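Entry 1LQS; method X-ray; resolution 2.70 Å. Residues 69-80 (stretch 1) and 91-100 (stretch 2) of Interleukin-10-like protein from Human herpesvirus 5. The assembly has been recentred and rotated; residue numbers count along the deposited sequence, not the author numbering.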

ATOM      1  N   LEU C  69      17.026   8.236   2.723  1.00 34.28           N
ATOM      2  CA  LEU C  69      17.895   8.049   3.878  1.00 34.52           C
ATOM      3  C   LEU C  69      19.238   7.439   3.534  1.00 36.26           C
ATOM      4  O   LEU C  69      20.288   8.020   3.840  1.00 37.30           O
ATOM      5  CB  LEU C  69      17.216   7.193   4.932  1.00 34.04           C
ATOM      6  CG  LEU C  69      16.166   7.908   5.788  1.00 36.56           C
ATOM      7  CD1 LEU C  69      15.720   6.977   6.923  1.00 32.40           C
ATOM      8  CD2 LEU C  69      16.742   9.210   6.350  1.00 35.15           C
ATOM      9  N   LEU C  70      19.212   6.271   2.896  1.00 36.10           N
ATOM     10  CA  LEU C  70      20.440   5.589   2.520  1.00 36.77           C
ATOM     11  C   LEU C  70      21.375   6.466   1.673  1.00 38.32           C
ATOM     12  O   LEU C  70      22.604   6.419   1.832  1.00 37.61           O
ATOM     13  CB  LEU C  70      20.096   4.295   1.786  1.00 36.90           C
ATOM     14  CG  LEU C  70      19.365   3.242   2.631  1.00 36.57           C
ATOM     15  CD1 LEU C  70      18.827   2.137   1.744  1.00 34.35           C
ATOM     16  CD2 LEU C  70      20.313   2.676   3.672  1.00 35.41           C
ATOM     17  N   ARG C  71      20.799   7.270   0.783  1.00 38.75           N
ATOM     18  CA  ARG C  71      21.614   8.146  -0.061  1.00 40.03           C
ATOM     19  C   ARG C  71      22.202   9.264   0.785  1.00 39.03           C
ATOM     20  O   ARG C  71      23.363   9.655   0.617  1.00 39.00           O
ATOM     21  CB  ARG C  71      20.769   8.761  -1.183  1.00 41.70           C
ATOM     22  CG  ARG C  71      20.603   7.903  -2.413  1.00 44.00           C
ATOM     23  CD  ARG C  71      19.461   8.408  -3.302  1.00 44.83           C
ATOM     24  NE  ARG C  71      19.408   7.642  -4.544  1.00 47.83           N
ATOM     25  CZ  ARG C  71      20.283   7.778  -5.540  1.00 47.41           C
ATOM     26  NH1 ARG C  71      21.261   8.658  -5.437  1.00 48.98           N
ATOM     27  NH2 ARG C  71      20.195   7.022  -6.623  1.00 47.31           N
ATOM     28  N   ARG C  72      21.377   9.778   1.690  1.00 38.15           N
ATOM     29  CA  ARG C  72      21.762  10.866   2.575  1.00 39.46           C
ATOM     30  C   ARG C  72      22.981  10.457   3.415  1.00 41.30           C
ATOM     31  O   ARG C  72      23.901  11.242   3.630  1.00 41.41           O
ATOM     32  CB  ARG C  72      20.550  11.225   3.449  1.00 39.15           C
ATOM     33  CG  ARG C  72      20.784  12.205   4.572  1.00 38.99           C
ATOM     34  CD  ARG C  72      21.446  13.453   4.090  1.00 42.83           C
ATOM     35  NE  ARG C  72      21.103  14.593   4.934  1.00 45.55           N
ATOM     36  CZ  ARG C  72      20.295  15.580   4.554  1.00 45.97           C
ATOM     37  NH1 ARG C  72      19.747  15.565   3.342  1.00 44.14           N
ATOM     38  NH2 ARG C  72      20.043  16.587   5.384  1.00 46.03           N
ATOM     39  N   TYR C  73      22.993   9.212   3.870  1.00 42.39           N
ATOM     40  CA  TYR C  73      24.098   8.726   4.666  1.00 43.00           C
ATOM     41  C   TYR C  73      25.326   8.440   3.824  1.00 43.24           C
ATOM     42  O   TYR C  73      26.436   8.856   4.159  1.00 45.37           O
ATOM     43  CB  TYR C  73      23.698   7.456   5.397  1.00 42.16           C
ATOM     44  CG  TYR C  73      22.947   7.692   6.676  1.00 41.34           C
ATOM     45  CD1 TYR C  73      23.619   7.905   7.870  1.00 40.06           C
ATOM     46  CD2 TYR C  73      21.560   7.630   6.706  1.00 40.84           C
ATOM     47  CE1 TYR C  73      22.924   8.036   9.067  1.00 40.51           C
ATOM     48  CE2 TYR C  73      20.861   7.761   7.893  1.00 39.32           C
ATOM     49  CZ  TYR C  73      21.544   7.955   9.067  1.00 39.02           C
ATOM     50  OH  TYR C  73      20.842   8.018  10.246  1.00 38.31           O
ATOM     51  N   LEU C  74      25.142   7.714   2.735  1.00 42.54           N
ATOM     52  CA  LEU C  74      26.285   7.397   1.909  1.00 42.73           C
ATOM     53  C   LEU C  74      26.929   8.650   1.332  1.00 43.12           C
ATOM     54  O   LEU C  74      28.152   8.740   1.248  1.00 41.88           O
ATOM     55  CB  LEU C  74      25.873   6.438   0.788  1.00 41.82           C
ATOM     56  CG  LEU C  74      25.394   5.073   1.296  1.00 40.19           C
ATOM     57  CD1 LEU C  74      25.170   4.117   0.147  1.00 40.04           C
ATOM     58  CD2 LEU C  74      26.435   4.501   2.213  1.00 39.83           C
ATOM     59  N   GLU C  75      26.105   9.633   0.982  1.00 42.94           N
ATOM     60  CA  GLU C  75      26.604  10.852   0.356  1.00 43.17           C
ATOM     61  C   GLU C  75      26.903  12.077   1.218  1.00 43.37           C
ATOM     62  O   GLU C  75      27.773  12.868   0.872  1.00 43.49           O
ATOM     63  CB  GLU C  75      25.650  11.259  -0.768  1.00 42.48           C
ATOM     64  CG  GLU C  75      25.500  10.214  -1.857  1.00 41.49           C
ATOM     65  CD  GLU C  75      26.809   9.906  -2.564  1.00 42.71           C
ATOM     66  OE1 GLU C  75      27.484  10.863  -3.013  1.00 42.00           O
ATOM     67  OE2 GLU C  75      27.156   8.709  -2.681  1.00 40.49           O
ATOM     68  N   ILE C  76      26.197  12.247   2.328  1.00 43.96           N
ATOM     69  CA  ILE C  76      26.426  13.413   3.171  1.00 44.21           C
ATOM     70  C   ILE C  76      26.869  13.096   4.594  1.00 44.90           C
ATOM     71  O   ILE C  76      27.952  13.509   5.023  1.00 44.40           O
ATOM     72  CB  ILE C  76      25.160  14.302   3.256  1.00 44.15           C
ATOM     73  CG1 ILE C  76      24.711  14.726   1.855  1.00 43.90           C
ATOM     74  CG2 ILE C  76      25.456  15.537   4.077  1.00 44.20           C
ATOM     75  CD1 ILE C  76      25.764  15.480   1.085  1.00 43.35           C
ATOM     76  N   VAL C  77      26.028  12.367   5.324  1.00 45.53           N
ATOM     77  CA  VAL C  77      26.321  12.023   6.715  1.00 45.78           C
ATOM     78  C   VAL C  77      27.684  11.359   6.937  1.00 46.47           C
ATOM     79  O   VAL C  77      28.533  11.891   7.657  1.00 45.00           O
ATOM     80  CB  VAL C  77      25.232  11.105   7.307  1.00 46.38           C
ATOM     81  CG1 VAL C  77      25.432  10.987   8.807  1.00 46.22           C
ATOM     82  CG2 VAL C  77      23.846  11.645   6.991  1.00 44.46           C
ATOM     83  N   PHE C  78      27.902  10.198   6.330  1.00 46.20           N
ATOM     84  CA  PHE C  78      29.180   9.533   6.526  1.00 47.22           C
ATOM     85  C   PHE C  78      30.368  10.393   6.129  1.00 48.25           C
ATOM     86  O   PHE C  78      31.310  10.534   6.912  1.00 51.06           O
ATOM     87  CB  PHE C  78      29.230   8.183   5.801  1.00 45.95           C
ATOM     88  CG  PHE C  78      28.789   7.026   6.657  1.00 44.52           C
ATOM     89  CD1 PHE C  78      27.596   6.364   6.400  1.00 43.28           C
ATOM     90  CD2 PHE C  78      29.565   6.609   7.733  1.00 44.23           C
ATOM     91  CE1 PHE C  78      27.183   5.314   7.195  1.00 41.48           C
ATOM     92  CE2 PHE C  78      29.154   5.554   8.536  1.00 44.64           C
ATOM     93  CZ  PHE C  78      27.956   4.906   8.262  1.00 43.59           C
ATOM     94  N   PRO C  79      30.353  10.981   4.918  1.00 47.84           N
ATOM     95  CA  PRO C  79      31.486  11.817   4.515  1.00 47.39           C
ATOM     96  C   PRO C  79      31.711  12.942   5.511  1.00 48.57           C
ATOM     97  O   PRO C  79      32.838  13.196   5.915  1.00 49.55           O
ATOM     98  CB  PRO C  79      31.067  12.328   3.147  1.00 46.55           C
ATOM     99  CG  PRO C  79      30.255  11.212   2.613  1.00 48.15           C
ATOM    100  CD  PRO C  79      29.404  10.831   3.805  1.00 48.27           C
ATOM    101  N   ALA C  80      30.635  13.608   5.916  1.00 49.65           N
ATOM    102  CA  ALA C  80      30.744  14.693   6.880  1.00 50.52           C
ATOM    103  C   ALA C  80      31.264  14.149   8.203  1.00 52.67           C
ATOM    104  O   ALA C  80      31.893  14.870   8.972  1.00 53.57           O
ATOM    105  CB  ALA C  80      29.395  15.348   7.086  1.00 49.52           C
ATOM    106  N   GLU C  91      36.546   3.162  11.226  1.00 46.43           N
ATOM    107  CA  GLU C  91      35.249   2.556  11.518  1.00 46.11           C
ATOM    108  C   GLU C  91      34.167   3.159  10.622  1.00 44.74           C
ATOM    109  O   GLU C  91      33.317   2.449  10.102  1.00 44.09           O
ATOM    110  CB  GLU C  91      34.863   2.777  12.979  1.00 46.31           C
ATOM    111  CG  GLU C  91      35.593   1.892  13.956  1.00 48.23           C
ATOM    112  CD  GLU C  91      37.008   2.347  14.245  1.00 50.67           C
ATOM    113  OE1 GLU C  91      37.711   1.602  14.959  1.00 52.23           O
ATOM    114  OE2 GLU C  91      37.420   3.438  13.781  1.00 50.60           O
ATOM    115  N   LEU C  92      34.209   4.475  10.449  1.00 44.61           N
ATOM    116  CA  LEU C  92      33.248   5.171   9.610  1.00 43.88           C
ATOM    117  C   LEU C  92      33.269   4.650   8.181  1.00 44.05           C
ATOM    118  O   LEU C  92      32.225   4.322   7.631  1.00 45.10           O
ATOM    119  CB  LEU C  92      33.521   6.676   9.637  1.00 42.14           C
ATOM    120  CG  LEU C  92      33.079   7.356  10.937  1.00 42.74           C
ATOM    121  CD1 LEU C  92      33.564   8.786  10.978  1.00 41.97           C
ATOM    122  CD2 LEU C  92      31.565   7.303  11.050  1.00 41.52           C
ATOM    123  N   HIS C  93      34.454   4.559   7.592  1.00 44.51           N
ATOM    124  CA  HIS C  93      34.605   4.076   6.223  1.00 46.47           C
ATOM    125  C   HIS C  93      34.108   2.648   6.063  1.00 46.58           C
ATOM    126  O   HIS C  93      33.451   2.315   5.081  1.00 47.05           O
ATOM    127  CB  HIS C  93      36.074   4.158   5.791  1.00 48.62           C
ATOM    128  CG  HIS C  93      36.583   5.559   5.636  1.00 51.40           C
ATOM    129  ND1 HIS C  93      37.882   5.844   5.275  1.00 52.32           N
ATOM    130  CD2 HIS C  93      35.959   6.755   5.774  1.00 51.84           C
ATOM    131  CE1 HIS C  93      38.035   7.153   5.195  1.00 53.48           C
ATOM    132  NE2 HIS C  93      36.883   7.728   5.493  1.00 50.81           N
ATOM    133  N   SER C  94      34.428   1.804   7.036  1.00 46.14           N
ATOM    134  CA  SER C  94      34.009   0.410   7.011  1.00 45.34           C
ATOM    135  C   SER C  94      32.487   0.313   6.902  1.00 44.62           C
ATOM    136  O   SER C  94      31.954  -0.456   6.103  1.00 44.51           O
ATOM    137  CB  SER C  94      34.489  -0.282   8.290  1.00 45.25           C
ATOM    138  OG  SER C  94      33.888  -1.552   8.452  1.00 45.16           O
ATOM    139  N   MET C  95      31.799   1.105   7.713  1.00 42.61           N
ATOM    140  CA  MET C  95      30.355   1.104   7.717  1.00 42.54           C
ATOM    141  C   MET C  95      29.797   1.648   6.409  1.00 43.87           C
ATOM    142  O   MET C  95      28.912   1.023   5.813  1.00 43.86           O
ATOM    143  CB  MET C  95      29.814   1.906   8.920  1.00 42.34           C
ATOM    144  CG  MET C  95      30.025   1.210  10.285  1.00 41.82           C
ATOM    145  SD  MET C  95      29.248   1.968  11.765  1.00 42.23           S
ATOM    146  CE  MET C  95      30.241   3.467  11.933  1.00 41.90           C
ATOM    147  N   ARG C  96      30.313   2.792   5.948  1.00 43.75           N
ATOM    148  CA  ARG C  96      29.821   3.386   4.704  1.00 42.33           C
ATOM    149  C   ARG C  96      29.951   2.354   3.598  1.00 40.92           C
ATOM    150  O   ARG C  96      29.035   2.153   2.798  1.00 40.51           O
ATOM    151  CB  ARG C  96      30.622   4.636   4.323  1.00 43.53           C
ATOM    152  CG  ARG C  96      30.049   5.382   3.103  1.00 44.82           C
ATOM    153  CD  ARG C  96      31.059   6.341   2.492  1.00 48.54           C
ATOM    154  NE  ARG C  96      30.540   7.124   1.360  1.00 52.79           N
ATOM    155  CZ  ARG C  96      30.127   6.624   0.192  1.00 54.48           C
ATOM    156  NH1 ARG C  96      30.154   5.318  -0.038  1.00 55.05           N
ATOM    157  NH2 ARG C  96      29.698   7.442  -0.762  1.00 54.49           N
ATOM    158  N   SER C  97      31.108   1.702   3.588  1.00 39.12           N
ATOM    159  CA  SER C  97      31.461   0.667   2.620  1.00 38.33           C
ATOM    160  C   SER C  97      30.433  -0.466   2.602  1.00 38.95           C
ATOM    161  O   SER C  97      29.930  -0.852   1.544  1.00 38.34           O
ATOM    162  CB  SER C  97      32.837   0.114   2.986  1.00 39.43           C
ATOM    163  OG  SER C  97      33.380  -0.700   1.971  1.00 42.85           O
ATOM    164  N   THR C  98      30.134  -1.001   3.784  1.00 38.73           N
ATOM    165  CA  THR C  98      29.168  -2.082   3.915  1.00 38.62           C
ATOM    166  C   THR C  98      27.759  -1.585   3.574  1.00 38.67           C
ATOM    167  O   THR C  98      26.964  -2.299   2.959  1.00 38.83           O
ATOM    168  CB  THR C  98      29.172  -2.664   5.354  1.00 38.32           C
ATOM    169  OG1 THR C  98      30.393  -3.374   5.581  1.00 39.35           O
ATOM    170  CG2 THR C  98      27.993  -3.608   5.567  1.00 38.03           C
ATOM    171  N   LEU C  99      27.451  -0.360   3.971  1.00 38.39           N
ATOM    172  CA  LEU C  99      26.135   0.173   3.694  1.00 38.84           C
ATOM    173  C   LEU C  99      26.033   0.325   2.196  1.00 39.86           C
ATOM    174  O   LEU C  99      24.980   0.086   1.603  1.00 39.57           O
ATOM    175  CB  LEU C  99      25.952   1.514   4.394  1.00 39.31           C
ATOM    176  CG  LEU C  99      24.536   2.090   4.456  1.00 39.30           C
ATOM    177  CD1 LEU C  99      23.522   1.009   4.834  1.00 39.63           C
ATOM    178  CD2 LEU C  99      24.532   3.227   5.462  1.00 37.65           C
ATOM    179  N   GLU C 100      27.150   0.702   1.584  1.00 41.13           N
ATOM    180  CA  GLU C 100      27.206   0.873   0.140  1.00 43.05           C
ATOM    181  C   GLU C 100      26.901  -0.495  -0.493  1.00 45.09           C
ATOM    182  O   GLU C 100      26.075  -0.611  -1.397  1.00 45.19           O
ATOM    183  CB  GLU C 100      28.602   1.372  -0.251  1.00 43.02           C
ATOM    184  CG  GLU C 100      28.716   2.010  -1.632  1.00 45.58           C
ATOM    185  CD  GLU C 100      27.812   3.228  -1.809  1.00 47.90           C
ATOM    186  OE1 GLU C 100      27.832   4.129  -0.941  1.00 51.12           O
ATOM    187  OE2 GLU C 100      27.090   3.295  -2.824  1.00 46.73           O
TER

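Two helices of one chain run almost antiparallel here, 171° between their directions and 10.0 Å apart at closest approach, and three side chains, Phe78, Arg96 and Leu99, set into gaps in the partner helix. Along the second helix the residues that touch the first are Leu92, Met95, Arg96, Leu99 and Glu100, a spacing of three and four that keeps one face turned to the partner.

Leu92 opens the contact by lining the pocket for Phe78, its CD2 lying 3.9 Å from Phe78 CE2. Met95, one turn on, supplies another wall through its backbone-proximal carbon: CB is 3.6 Å from Phe78 CZ. With Arg96 and Leu99 these two residues form the hole into which Phe78 packs as a knob.

Arg96 serves two chemistries along its length. Its CB sits over a face of the Phe78 ring, 4.1 Å from the centroid, a CH-pi contact made by the aliphatic base of a charged side chain. The side chain as a whole is a knob among Leu74, Glu75, Phe78 and Pro79; farther out, the extended chain carries the guanidinium past Phe78 to Leu74, Glu75 and Pro79. There Arg96 NH2 makes a salt bridge with Glu75 OE2 at 3.4 Å. Leu74 O lies over one face of the group, 2.8 Å from Arg96 NH2 but at an angle too poor for a hydrogen bond.

Leu99 points toward the first helix and is the apolar counterpart, a knob among Leu70, Tyr73, Leu74 and Phe78. Its CB meets Leu74 CD2 at 3.7 Å, its CD1 meets Leu70 CD2 at 3.8 Å, and its CD2 approaches the edge of the Phe78 ring, 3.8 Å from CE1.

Glu100 closes the walk by pairing within its own helix: its OE1 lies 2.8 Å from Arg96 NH1, a salt bridge with a weak hydrogen bond, though the modelled position of OE1 is less certain.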